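PDB 3FXG: rhamnonate dehydratase from Gibberella zeae PH-1, which probably dehydrates L-rhamnonate to 2-keto-3-deoxy-L-rhamnonate, as a magnesium-dependent member of the enolase superfamily. Local coordinates for residues D27-K32 with W59-L64; G34-D39 with E345-S350; S16-G21 with P88-V93; Q296-W301 with V323-G328. All coordinates share one frame; numbering follows the deposited sequence.

Contact 1. Residues D27-K32 with W59-L64; sequences DYHNVK and WGINVL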
loop_
_atom_site.group_PDB
_atom_site.type_symbol
_atom_site.label_atom_id
_atom_site.label_comp_id
_atom_site.label_asym_id
_atom_site.label_seq_id
_atom_site.Cartn_x
_atom_site.Cartn_y
_atom_site.Cartn_z
ATOM N N ASP A 27 15.633 -18.351 36.490
ATOM C CA ASP A 27 16.487 -17.265 36.003
ATOM C C ASP A 27 17.797 -17.798 35.426
ATOM O O ASP A 27 18.773 -18.001 36.150
ATOM C CB ASP A 27 16.789 -16.267 37.125
ATOM C CG ASP A 27 17.416 -14.980 36.607
ATOM O OD1 ASP A 27 17.875 -14.965 35.441
ATOM O OD2 ASP A 27 17.458 -13.987 37.369
ATOM N N TYR A 28 17.804 -18.006 34.112
ATOM C CA TYR A 28 18.964 -18.525 33.385
ATOM C C TYR A 28 20.274 -17.783 33.641
ATOM O O TYR A 28 21.344 -18.393 33.653
ATOM C CB TYR A 28 18.724 -18.459 31.874
ATOM C CG TYR A 28 17.383 -18.948 31.391
ATOM C CD1 TYR A 28 17.090 -20.311 31.320
ATOM C CD2 TYR A 28 16.419 -18.041 30.947
ATOM C CE1 TYR A 28 15.868 -20.758 30.810
ATOM C CE2 TYR A 28 15.203 -18.474 30.441
ATOM C CZ TYR A 28 14.934 -19.829 30.370
ATOM O OH TYR A 28 13.737 -20.246 29.832
ATOM N N HIS A 29 20.191 -16.470 33.825
ATOM C CA HIS A 29 21.393 -15.663 34.000
ATOM C C HIS A 29 21.850 -15.372 35.422
ATOM O O HIS A 29 22.844 -14.678 35.621
ATOM C CB HIS A 29 21.233 -14.355 33.225
ATOM C CG HIS A 29 20.648 -14.546 31.862
ATOM N ND1 HIS A 29 19.300 -14.420 31.608
ATOM C CD2 HIS A 29 21.217 -14.934 30.695
ATOM C CE1 HIS A 29 19.062 -14.722 30.344
ATOM N NE2 HIS A 29 20.208 -15.038 29.768
ATOM N N ASN A 30 21.131 -15.898 36.407
ATOM C CA ASN A 30 21.522 -15.700 37.793
ATOM C C ASN A 30 22.409 -16.882 38.160
ATOM O O ASN A 30 22.009 -17.767 38.919
ATOM C CB ASN A 30 20.293 -15.657 38.702
ATOM C CG ASN A 30 20.656 -15.406 40.150
ATOM O OD1 ASN A 30 21.430 -14.499 40.455
ATOM N ND2 ASN A 30 20.095 -16.205 41.054
ATOM N N VAL A 31 23.618 -16.892 37.603
ATOM C CA VAL A 31 24.562 -17.976 37.842
ATOM C C VAL A 31 25.886 -17.520 38.448
ATOM O O VAL A 31 26.156 -16.325 38.564
ATOM C CB VAL A 31 24.860 -18.735 36.530
ATOM C CG1 VAL A 31 23.576 -19.337 35.976
ATOM C CG2 VAL A 31 25.482 -17.790 35.512
ATOM N N LYS A 32 26.703 -18.500 38.826
ATOM C CA LYS A 32 28.011 -18.261 39.429
ATOM C C LYS A 32 28.973 -17.591 38.450
ATOM O O LYS A 32 28.898 -17.811 37.239
ATOM C CB LYS A 32 28.597 -19.595 39.906
ATOM C CG LYS A 32 30.014 -19.522 40.448
ATOM C CD LYS A 32 30.535 -20.922 40.774
ATOM C CE LYS A 32 31.988 -20.893 41.231
ATOM N NZ LYS A 32 32.522 -22.265 41.488
ATOM N N TRP A 59 25.508 -4.820 34.433
ATOM C CA TRP A 59 24.333 -3.988 34.203
ATOM C C TRP A 59 23.045 -4.568 34.787
ATOM O O TRP A 59 21.978 -3.965 34.668
ATOM C CB TRP A 59 24.151 -3.662 32.708
ATOM C CG TRP A 59 24.193 -4.823 31.760
ATOM C CD1 TRP A 59 25.281 -5.278 31.069
ATOM C CD2 TRP A 59 23.088 -5.641 31.354
ATOM N NE1 TRP A 59 24.920 -6.323 30.253
ATOM C CE2 TRP A 59 23.581 -6.569 30.408
ATOM C CE3 TRP A 59 21.730 -5.680 31.696
ATOM C CZ2 TRP A 59 22.763 -7.527 29.798
ATOM C CZ3 TRP A 59 20.911 -6.637 31.086
ATOM C CH2 TRP A 59 21.434 -7.547 30.149
ATOM N N GLY A 60 23.145 -5.742 35.407
ATOM C CA GLY A 60 21.988 -6.334 36.061
ATOM C C GLY A 60 21.184 -7.465 35.445
ATOM O O GLY A 60 20.038 -7.669 35.837
ATOM N N ILE A 61 21.755 -8.222 34.515
ATOM C CA ILE A 61 20.997 -9.311 33.904
ATOM C C ILE A 61 20.510 -10.332 34.943
ATOM O O ILE A 61 19.552 -11.069 34.707
ATOM C CB ILE A 61 21.836 -10.045 32.832
ATOM C CG1 ILE A 61 20.913 -10.850 31.913
ATOM C CG2 ILE A 61 22.849 -10.977 33.507
ATOM C CD1 ILE A 61 21.611 -11.428 30.690
ATOM N N ASN A 62 21.160 -10.351 36.101
ATOM C CA ASN A 62 20.821 -11.294 37.164
ATOM C C ASN A 62 20.140 -10.626 38.359
ATOM O O ASN A 62 20.024 -11.223 39.430
ATOM C CB ASN A 62 22.101 -11.980 37.643
ATOM C CG ASN A 62 23.075 -11.003 38.282
ATOM O OD1 ASN A 62 23.124 -9.825 37.913
ATOM N ND2 ASN A 62 23.862 -11.487 39.237
ATOM N N VAL A 63 19.674 -9.396 38.173
ATOM C CA VAL A 63 19.056 -8.648 39.264
ATOM C C VAL A 63 17.774 -9.217 39.875
ATOM O O VAL A 63 17.539 -9.057 41.073
ATOM C CB VAL A 63 18.783 -7.181 38.834
ATOM C CG1 VAL A 63 17.638 -7.128 37.827
ATOM C CG2 VAL A 63 18.473 -6.332 40.054
ATOM N N LEU A 64 16.948 -9.881 39.076
ATOM C CA LEU A 64 15.683 -10.414 39.586
ATOM C C LEU A 64 15.759 -11.697 40.405
ATOM O O LEU A 64 15.143 -11.795 41.465
ATOM C CB LEU A 64 14.699 -10.617 38.429
ATOM C CG LEU A 64 14.285 -9.334 37.703
ATOM C CD1 LEU A 64 13.364 -9.666 36.545
ATOM C CD2 LEU A 64 13.597 -8.400 38.684
HETATM O O HOH W 1 17.464 -11.295 36.574
HETATM O O HOH W 2 17.829 -12.959 33.448
HETATM O O HOH W 3 24.118 -14.126 39.662
#

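Contact 2. Residues G34-D39 with E345-S350; sequences GHWLID and EYLANS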
loop_
_atom_site.group_PDB
_atom_site.type_symbol
_atom_site.label_atom_id
_atom_site.label_comp_id
_atom_site.label_asym_id
_atom_site.label_seq_id
_atom_site.Cartn_x
_atom_site.Cartn_y
_atom_site.Cartn_z
ATOM N N GLY A 34 32.071 -16.668 36.126
ATOM C CA GLY A 34 32.860 -17.546 35.278
ATOM C C GLY A 34 32.027 -18.202 34.194
ATOM O O GLY A 34 32.547 -18.597 33.150
ATOM N N HIS A 35 30.727 -18.318 34.443
ATOM C CA HIS A 35 29.811 -18.927 33.486
ATOM C C HIS A 35 29.807 -18.073 32.220
ATOM O O HIS A 35 29.702 -16.843 32.291
ATOM C CB HIS A 35 28.408 -18.985 34.088
ATOM C CG HIS A 35 27.522 -20.024 33.475
ATOM N ND1 HIS A 35 27.206 -20.038 32.133
ATOM C CD2 HIS A 35 26.864 -21.071 34.028
ATOM C CE1 HIS A 35 26.388 -21.047 31.887
ATOM N NE2 HIS A 35 26.164 -21.689 33.019
ATOM N N TRP A 36 29.928 -18.721 31.066
ATOM C CA TRP A 36 29.952 -18.003 29.797
ATOM C C TRP A 36 28.717 -17.127 29.612
ATOM O O TRP A 36 28.757 -16.127 28.896
ATOM C CB TRP A 36 30.052 -18.984 28.619
ATOM C CG TRP A 36 28.809 -19.787 28.378
ATOM C CD1 TRP A 36 28.482 -20.987 28.944
ATOM C CD2 TRP A 36 27.711 -19.433 27.526
ATOM N NE1 TRP A 36 27.248 -21.402 28.497
ATOM C CE2 TRP A 36 26.753 -20.466 27.628
ATOM C CE3 TRP A 36 27.444 -18.340 26.687
ATOM C CZ2 TRP A 36 25.543 -20.440 26.922
ATOM C CZ3 TRP A 36 26.238 -18.314 25.985
ATOM C CH2 TRP A 36 25.303 -19.361 26.109
ATOM N N LEU A 37 27.621 -17.503 30.262
ATOM C CA LEU A 37 26.378 -16.751 30.151
ATOM C C LEU A 37 26.495 -15.319 30.651
ATOM O O LEU A 37 25.718 -14.451 30.244
ATOM C CB LEU A 37 25.255 -17.463 30.910
ATOM C CG LEU A 37 24.542 -18.599 30.172
ATOM C CD1 LEU A 37 23.563 -19.289 31.111
ATOM C CD2 LEU A 37 23.811 -18.036 28.959
ATOM N N ILE A 38 27.466 -15.066 31.525
ATOM C CA ILE A 38 27.639 -13.728 32.077
ATOM C C ILE A 38 29.049 -13.151 31.977
ATOM O O ILE A 38 29.221 -11.935 32.065
ATOM C CB ILE A 38 27.227 -13.690 33.566
ATOM C CG1 ILE A 38 28.068 -14.695 34.361
ATOM C CG2 ILE A 38 25.743 -14.001 33.708
ATOM C CD1 ILE A 38 27.799 -14.684 35.858
ATOM N N ASP A 39 30.054 -14.000 31.782
ATOM C CA ASP A 39 31.429 -13.511 31.728
ATOM C C ASP A 39 32.200 -13.613 30.413
ATOM O O ASP A 39 33.390 -13.299 30.368
ATOM C CB ASP A 39 32.233 -14.170 32.851
ATOM C CG ASP A 39 31.877 -13.610 34.214
ATOM O OD1 ASP A 39 32.178 -14.263 35.234
ATOM O OD2 ASP A 39 31.299 -12.503 34.264
ATOM N N GLU A 345 15.387 -25.625 21.688
ATOM C CA GLU A 345 16.670 -25.049 22.040
ATOM C C GLU A 345 17.086 -25.528 23.424
ATOM O O GLU A 345 16.249 -25.735 24.302
ATOM C CB GLU A 345 16.596 -23.522 22.074
ATOM C CG GLU A 345 17.773 -22.889 22.814
ATOM C CD GLU A 345 17.676 -21.379 22.940
ATOM O OE1 GLU A 345 16.574 -20.875 23.240
ATOM O OE2 GLU A 345 18.709 -20.696 22.757
ATOM N N TYR A 346 18.383 -25.728 23.603
ATOM C CA TYR A 346 18.907 -26.089 24.905
ATOM C C TYR A 346 20.063 -25.139 25.138
ATOM O O TYR A 346 21.032 -25.129 24.377
ATOM C CB TYR A 346 19.416 -27.524 24.975
ATOM C CG TYR A 346 19.515 -27.970 26.415
ATOM C CD1 TYR A 346 18.371 -28.359 27.113
ATOM C CD2 TYR A 346 20.725 -27.921 27.105
ATOM C CE1 TYR A 346 18.423 -28.687 28.462
ATOM C CE2 TYR A 346 20.791 -28.244 28.465
ATOM C CZ TYR A 346 19.631 -28.628 29.133
ATOM O OH TYR A 346 19.661 -28.956 30.468
ATOM N N LEU A 347 19.937 -24.319 26.172
ATOM C CA LEU A 347 20.963 -23.347 26.509
ATOM C C LEU A 347 22.023 -24.043 27.349
ATOM O O LEU A 347 21.776 -24.381 28.506
ATOM C CB LEU A 347 20.329 -22.187 27.285
ATOM C CG LEU A 347 21.145 -20.921 27.566
ATOM C CD1 LEU A 347 20.228 -19.856 28.160
ATOM C CD2 LEU A 347 22.290 -21.232 28.515
ATOM N N ALA A 348 23.196 -24.270 26.761
ATOM C CA ALA A 348 24.291 -24.930 27.468
ATOM C C ALA A 348 24.521 -24.221 28.796
ATOM O O ALA A 348 24.985 -23.083 28.833
ATOM C CB ALA A 348 25.561 -24.896 26.628
ATOM N N ASN A 349 24.195 -24.899 29.887
ATOM C CA ASN A 349 24.346 -24.305 31.203
ATOM C C ASN A 349 25.652 -24.667 31.904
ATOM O O ASN A 349 25.842 -24.349 33.077
ATOM C CB ASN A 349 23.147 -24.681 32.067
ATOM C CG ASN A 349 22.992 -26.166 32.216
ATOM O OD1 ASN A 349 23.031 -26.909 31.231
ATOM N ND2 ASN A 349 22.807 -26.616 33.448
ATOM N N SER A 350 26.549 -25.341 31.193
ATOM C CA SER A 350 27.842 -25.677 31.769
ATOM C C SER A 350 28.671 -24.405 31.613
ATOM O O SER A 350 28.595 -23.734 30.586
ATOM C CB SER A 350 28.490 -26.840 31.013
ATOM O OG SER A 350 28.569 -26.576 29.624
#

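Contact 3. Residues S16-G21 with P88-V93; sequences SFIIGG and PACWLV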
loop_
_atom_site.group_PDB
_atom_site.type_symbol
_atom_site.label_atom_id
_atom_site.label_comp_id
_atom_site.label_asym_id
_atom_site.label_seq_id
_atom_site.Cartn_x
_atom_site.Cartn_y
_atom_site.Cartn_z
ATOM N N SER A 16 4.406 -18.810 47.460
ATOM C CA SER A 16 5.513 -18.415 46.597
ATOM C C SER A 16 6.791 -18.379 47.415
ATOM O O SER A 16 6.771 -18.070 48.610
ATOM C CB SER A 16 5.257 -17.046 45.953
ATOM O OG SER A 16 5.257 -16.007 46.912
ATOM N N PHE A 17 7.899 -18.704 46.762
ATOM C CA PHE A 17 9.199 -18.736 47.411
ATOM C C PHE A 17 10.259 -18.125 46.518
ATOM O O PHE A 17 10.176 -18.206 45.293
ATOM C CB PHE A 17 9.612 -20.183 47.695
ATOM C CG PHE A 17 8.643 -20.940 48.546
ATOM C CD1 PHE A 17 8.769 -20.941 49.931
ATOM C CD2 PHE A 17 7.595 -21.649 47.964
ATOM C CE1 PHE A 17 7.864 -21.639 50.727
ATOM C CE2 PHE A 17 6.684 -22.349 48.751
ATOM C CZ PHE A 17 6.820 -22.343 50.136
ATOM N N ILE A 18 11.258 -17.517 47.140
ATOM C CA ILE A 18 12.375 -16.951 46.404
ATOM C C ILE A 18 13.448 -18.028 46.500
ATOM O O ILE A 18 13.642 -18.615 47.565
ATOM C CB ILE A 18 12.889 -15.665 47.064
ATOM C CG1 ILE A 18 11.806 -14.587 46.989
ATOM C CG2 ILE A 18 14.173 -15.208 46.385
ATOM C CD1 ILE A 18 12.073 -13.391 47.861
ATOM N N ILE A 19 14.123 -18.316 45.395
ATOM C CA ILE A 19 15.161 -19.334 45.415
ATOM C C ILE A 19 16.482 -18.693 45.821
ATOM O O ILE A 19 17.030 -17.868 45.096
ATOM C CB ILE A 19 15.288 -20.010 44.036
ATOM C CG1 ILE A 19 13.919 -20.557 43.614
ATOM C CG2 ILE A 19 16.299 -21.148 44.099
ATOM C CD1 ILE A 19 13.887 -21.148 42.224
ATOM N N GLY A 20 16.977 -19.065 46.999
ATOM C CA GLY A 20 18.226 -18.509 47.488
ATOM C C GLY A 20 19.429 -18.936 46.670
ATOM O O GLY A 20 19.371 -19.923 45.939
ATOM N N GLY A 21 20.520 -18.187 46.790
ATOM C CA GLY A 21 21.730 -18.510 46.054
ATOM C C GLY A 21 21.602 -18.273 44.562
ATOM O O GLY A 21 20.751 -17.499 44.120
ATOM N N PRO A 88 10.153 -9.219 43.693
ATOM C CA PRO A 88 9.037 -8.443 43.138
ATOM C C PRO A 88 7.944 -9.317 42.522
ATOM O O PRO A 88 6.763 -8.966 42.558
ATOM C CB PRO A 88 9.721 -7.522 42.126
ATOM C CG PRO A 88 10.933 -8.305 41.705
ATOM C CD PRO A 88 11.417 -8.891 43.011
ATOM N N ALA A 89 8.339 -10.460 41.971
ATOM C CA ALA A 89 7.386 -11.382 41.369
ATOM C C ALA A 89 6.491 -11.958 42.462
ATOM O O ALA A 89 5.268 -12.001 42.317
ATOM C CB ALA A 89 8.121 -12.506 40.644
ATOM N N CYS A 90 7.107 -12.392 43.561
ATOM C CA CYS A 90 6.357 -12.966 44.675
ATOM C C CYS A 90 5.405 -11.954 45.290
ATOM O O CYS A 90 4.305 -12.307 45.713
ATOM C CB CYS A 90 7.308 -13.484 45.758
ATOM S SG CYS A 90 8.299 -14.904 45.250
ATOM N N TRP A 91 5.833 -10.697 45.345
ATOM C CA TRP A 91 5.001 -9.641 45.912
ATOM C C TRP A 91 3.715 -9.522 45.100
ATOM O O TRP A 91 2.621 -9.434 45.659
ATOM C CB TRP A 91 5.749 -8.308 45.882
ATOM C CG TRP A 91 5.118 -7.237 46.717
ATOM C CD1 TRP A 91 5.406 -6.931 48.018
ATOM C CD2 TRP A 91 4.095 -6.320 46.306
ATOM N NE1 TRP A 91 4.631 -5.878 48.441
ATOM C CE2 TRP A 91 3.817 -5.483 47.411
ATOM C CE3 TRP A 91 3.387 -6.124 45.109
ATOM C CZ2 TRP A 91 2.858 -4.462 47.358
ATOM C CZ3 TRP A 91 2.432 -5.108 45.054
ATOM C CH2 TRP A 91 2.178 -4.288 46.175
ATOM N N LEU A 92 3.851 -9.527 43.777
ATOM C CA LEU A 92 2.696 -9.413 42.889
ATOM C C LEU A 92 1.779 -10.629 42.970
ATOM O O LEU A 92 0.555 -10.493 42.964
ATOM C CB LEU A 92 3.165 -9.204 41.446
ATOM C CG LEU A 92 3.856 -7.865 41.169
ATOM C CD1 LEU A 92 4.472 -7.880 39.778
ATOM C CD2 LEU A 92 2.846 -6.731 41.296
ATOM N N VAL A 93 2.373 -11.816 43.046
ATOM C CA VAL A 93 1.597 -13.048 43.137
ATOM C C VAL A 93 0.509 -12.944 44.204
ATOM O O VAL A 93 -0.669 -13.187 43.937
ATOM C CB VAL A 93 2.494 -14.261 43.500
ATOM C CG1 VAL A 93 1.625 -15.450 43.879
ATOM C CG2 VAL A 93 3.397 -14.622 42.325
#

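Contact 4. Residues Q296-W301 with V323-G328; sequences QPDVMW and VPHASG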
loop_
_atom_site.group_PDB
_atom_site.type_symbol
_atom_site.label_atom_id
_atom_site.label_comp_id
_atom_site.label_asym_id
_atom_site.label_seq_id
_atom_site.Cartn_x
_atom_site.Cartn_y
_atom_site.Cartn_z
ATOM N N GLN A 296 10.295 -16.917 18.729
ATOM C CA GLN A 296 10.817 -17.635 19.885
ATOM C C GLN A 296 10.424 -17.125 21.267
ATOM O O GLN A 296 11.254 -16.580 21.996
ATOM C CB GLN A 296 12.342 -17.649 19.771
ATOM C CG GLN A 296 12.831 -18.099 18.395
ATOM C CD GLN A 296 14.285 -17.739 18.132
ATOM O OE1 GLN A 296 14.656 -16.562 18.128
ATOM N NE2 GLN A 296 15.114 -18.753 17.905
ATOM N N PRO A 297 9.159 -17.311 21.658
ATOM C CA PRO A 297 8.748 -16.838 22.980
ATOM C C PRO A 297 9.323 -17.715 24.083
ATOM O O PRO A 297 9.669 -18.874 23.843
ATOM C CB PRO A 297 7.229 -16.943 22.920
ATOM C CG PRO A 297 7.025 -18.151 22.072
ATOM C CD PRO A 297 8.031 -17.941 20.950
ATOM N N ASP A 298 9.440 -17.153 25.281
ATOM C CA ASP A 298 9.909 -17.909 26.436
ATOM C C ASP A 298 8.611 -18.191 27.188
ATOM O O ASP A 298 7.884 -17.264 27.540
ATOM C CB ASP A 298 10.856 -17.072 27.303
ATOM C CG ASP A 298 11.420 -17.861 28.471
ATOM O OD1 ASP A 298 10.626 -18.325 29.316
ATOM O OD2 ASP A 298 12.656 -18.027 28.545
ATOM N N VAL A 299 8.310 -19.467 27.409
ATOM C CA VAL A 299 7.072 -19.853 28.071
ATOM C C VAL A 299 6.913 -19.294 29.479
ATOM O O VAL A 299 5.793 -19.120 29.956
ATOM C CB VAL A 299 6.921 -21.389 28.121
ATOM C CG1 VAL A 299 7.949 -21.982 29.051
ATOM C CG2 VAL A 299 5.512 -21.757 28.561
HETATM N N MSE A 300 8.028 -19.015 30.145
HETATM C CA MSE A 300 7.971 -18.472 31.496
HETATM C C MSE A 300 7.848 -16.953 31.497
HETATM O O MSE A 300 7.705 -16.342 32.556
HETATM C CB MSE A 300 9.222 -18.878 32.286
HETATM C CG MSE A 300 9.291 -20.358 32.649
HETATM SE SE MSE A 300 10.980 -20.820 33.499
HETATM C CE MSE A 300 12.053 -20.893 31.907
ATOM N N TRP A 301 7.883 -16.341 30.315
ATOM C CA TRP A 301 7.812 -14.887 30.231
ATOM C C TRP A 301 6.629 -14.294 29.460
ATOM O O TRP A 301 6.039 -13.306 29.907
ATOM C CB TRP A 301 9.101 -14.327 29.610
ATOM C CG TRP A 301 10.399 -14.801 30.226
ATOM C CD1 TRP A 301 10.561 -15.442 31.421
ATOM C CD2 TRP A 301 11.718 -14.630 29.681
ATOM N NE1 TRP A 301 11.898 -15.679 31.656
ATOM C CE2 TRP A 301 12.630 -15.190 30.606
ATOM C CE3 TRP A 301 12.218 -14.056 28.502
ATOM C CZ2 TRP A 301 14.016 -15.194 30.389
ATOM C CZ3 TRP A 301 13.597 -14.061 28.283
ATOM C CH2 TRP A 301 14.478 -14.627 29.226
ATOM N N VAL A 323 9.622 -21.836 18.004
ATOM C CA VAL A 323 10.685 -22.554 18.703
ATOM C C VAL A 323 10.988 -21.707 19.934
ATOM O O VAL A 323 11.806 -20.793 19.884
ATOM C CB VAL A 323 11.956 -22.672 17.833
ATOM C CG1 VAL A 323 13.046 -23.427 18.592
ATOM C CG2 VAL A 323 11.628 -23.390 16.527
ATOM N N PRO A 324 10.309 -21.993 21.055
ATOM C CA PRO A 324 10.512 -21.239 22.292
ATOM C C PRO A 324 11.947 -21.161 22.795
ATOM O O PRO A 324 12.788 -21.997 22.469
ATOM C CB PRO A 324 9.564 -21.925 23.281
ATOM C CG PRO A 324 9.424 -23.305 22.734
ATOM C CD PRO A 324 9.340 -23.082 21.257
ATOM N N HIS A 325 12.210 -20.127 23.583
ATOM C CA HIS A 325 13.528 -19.886 24.153
ATOM C C HIS A 325 13.761 -20.749 25.386
ATOM O O HIS A 325 13.090 -20.573 26.403
ATOM C CB HIS A 325 13.656 -18.397 24.503
ATOM C CG HIS A 325 14.827 -18.072 25.376
ATOM N ND1 HIS A 325 14.810 -18.258 26.742
ATOM C CD2 HIS A 325 16.051 -17.577 25.078
ATOM C CE1 HIS A 325 15.974 -17.889 27.248
ATOM N NE2 HIS A 325 16.745 -17.472 26.260
ATOM N N ALA A 326 14.710 -21.682 25.284
ATOM C CA ALA A 326 15.056 -22.588 26.383
ATOM C C ALA A 326 13.797 -23.122 27.060
ATOM O O ALA A 326 13.048 -23.890 26.458
ATOM C CB ALA A 326 15.936 -21.860 27.395
ATOM N N SER A 327 13.591 -22.731 28.316
ATOM C CA SER A 327 12.407 -23.102 29.101
ATOM C C SER A 327 12.275 -24.513 29.681
ATOM O O SER A 327 11.338 -24.780 30.436
ATOM C CB SER A 327 11.140 -22.774 28.303
ATOM O OG SER A 327 11.073 -21.391 28.005
ATOM N N GLY A 328 13.189 -25.416 29.343
ATOM C CA GLY A 328 13.111 -26.766 29.883
ATOM C C GLY A 328 11.799 -27.498 29.626
ATOM O O GLY A 328 11.184 -27.307 28.580
HETATM O O HOH W 4 14.796 -20.765 19.964
#

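Contact 1. Residues D27-K32 with W59-L64
CG of His29 lies anti to its carbonyl carbon (chi1 -43°) and CG1 of Ile61 anti to its backbone N (chi1 -162°), which directs the two atoms toward each other. An extended chi2 then carries Ile61 CD1 to the ring. The two side chains cross at about a right angle. CD1 of Ile61 sits over one face of the imidazole, 3.6 Å from the ring centroid and 20° off the normal, a CH-pi contact. It is offset toward the rim, nearest CG and CD2. CB of Tyr28 covers the opposite face. Polar groups meet through water. The Asp27 carboxylate holds one water on each oxygen. The water on OD2 also donates to Ile61 O and accepts from Leu64 N. The water on OD1 donates to Ile61 O too and is 2.8 Å from His29 ND1. Asp27 OD1 also accepts from His29 N at 3.2 Å, which closes an Asx turn. CB of Asn62 packs on His29 O at 3.5 Å, and a third water bridges Asn62 ND2 and Asn30 OD1. Trp59 O bonds to His96 NE2 of the second subunit. Both segments lie in the long connection between strands 11-19 and 66-73. The His29 side chain is about 8 Å from the bound magnesium ion. Loops of the N-terminal capping domain that reach over the active-site end of the barrel are typical of the enolase superfamily.

Contact 2. Residues G34-D39 with E345-S350
Trp36 NE1 donates to Ala348 O at 2.8 Å with an N-H...O angle of 141°. The oxygen lies at the edge of the indole, close to its plane. Ser350 O meets the same edge, 3.2 Å from Trp36 CD1. His35 NE2 gives a weak hydrogen bond to Asn349 O, 2.7 Å long. Two neighbouring aromatic side chains thus donate to successive carbonyls. Leu37 and Leu347 reach toward each other tip to tip. Leu37 CD1 and Leu347 CD2 are 3.5 Å apart, tighter than usual. Leu347 CD2 also touches Trp36 CZ2 at 3.7 Å. Strand 344-347 belongs to the C-terminal barrel and pairs in parallel with strand 163-169. Helix 36-39 comes from the long loop after the first strand of the N-terminal domain, so the contact pins this loop to the end of a barrel strand. The His35 ring is set from both ends. Its ND1 accepts from Leu37 N at 3.2 Å, a capping bond at the N-cap of the helix. His35 O accepts from both Ile38 N and Asp39 N. Gly34 N bonds to Asp39 OD1. In the other segment, Asn349 OD1 accepts from Leu357 N, and Ser350 OG bonds to Ser355 O.

Contact 3. Residues S16-G21 with P88-V93
No aromatic ring lies between Ser16 and Cys90, which touch directly. Phe17 has its CB directed away from the helix and packs on Leu397 and Pro399. Trp91 also has its CB directed away; Leu92 CD2 lies at its edge, in plane, and its ring meets Phe404. The touching groups are small. Ser16 OG is 3.5 Å from Cys90 CB, and Ser16 CB is 3.8 Å from Cys90 SG. SG lies anti to the carbonyl carbon of Cys90 (chi1 -67°), and it also reaches Ile18 CG1 at 3.9 Å and Phe17 O at 3.8 Å. Val93 CG1 stands at 4.5 Å from Ser16 CB. Strand 11-19 runs within the antiparallel sheet of the N-terminal domain, and helix 86-101 packs against this sheet, as in the capping domain of the enolase superfamily. Strand 16-19 and helix segment 88-93 run antiparallel at 179°, their axes 8.3 Å apart at closest approach. Ser16 OG is buried and bonds to His94 NE2, one helical turn beyond Cys90, and to Ser400 OG. Cys90 also rests on Phe67 of the next strand. Trp91 also packs on Pro88 of the second subunit.

Contact 4. Residues Q296-W301 with V323-G328
Asp298 meets His325 from its CB onward; CB is 4.2 Å from His325 ND1. CG lies anti to the backbone N (chi1 -177°) and stands 3.6 Å from Ser327 OG. OD1 accepts from Met300 N at 2.8 Å, nearly along its C-O axis, and so closes an Asx turn. OD2 accepts from His325 ND1 at 2.8 Å. This bond has an N-H...O angle of 141° and reaches the anti side of the oxygen, 21° out of the carboxylate plane. OD2 also lies over the centre of the Trp301 ring and bonds to Tyr28 OH. A His-carboxylate pair near the C-terminal ends of the barrel strands is known from mandelate racemase relatives. Here the His325 side chain is about 4 Å from the bound magnesium ion and touches Glu275, a metal ligand. The backbone around the pair is also tied. His325 N bonds to Pro297 O from above the carbonyl plane. Ser327 OG donates to His325 O at 2.7 Å and accepts a weak bond from Val299 N. Ser327 CB presses on Val299 CG1 at 3.4 Å. Gln296 OE1 bonds to Thr272 OG1, and its NE2 to Glu248 OE1, of another metal ligand.

How the contacts relate
Contacts 1 and 3 lie in the N-terminal domain, contact 4 in the barrel, and contact 2 joins the two. The first segments of contacts 3, 1 and 2 follow one another along the chain, from strand 11-19 to helix 36-39. Contacts 1 and 2 have centres about 11 Å apart and touch, while contacts 2 and 3 do not. Contact 4 falls between the two segments of contact 2. Tyr28 of contact 1 reaches Asp298 and His325 of contact 4, and Glu345 of contact 2 bonds to Ala326 N. The N-terminal loop is thus fastened beside the magnesium site, consistent with a lid over the active site. Contacts 1 and 3 also touch the second subunit.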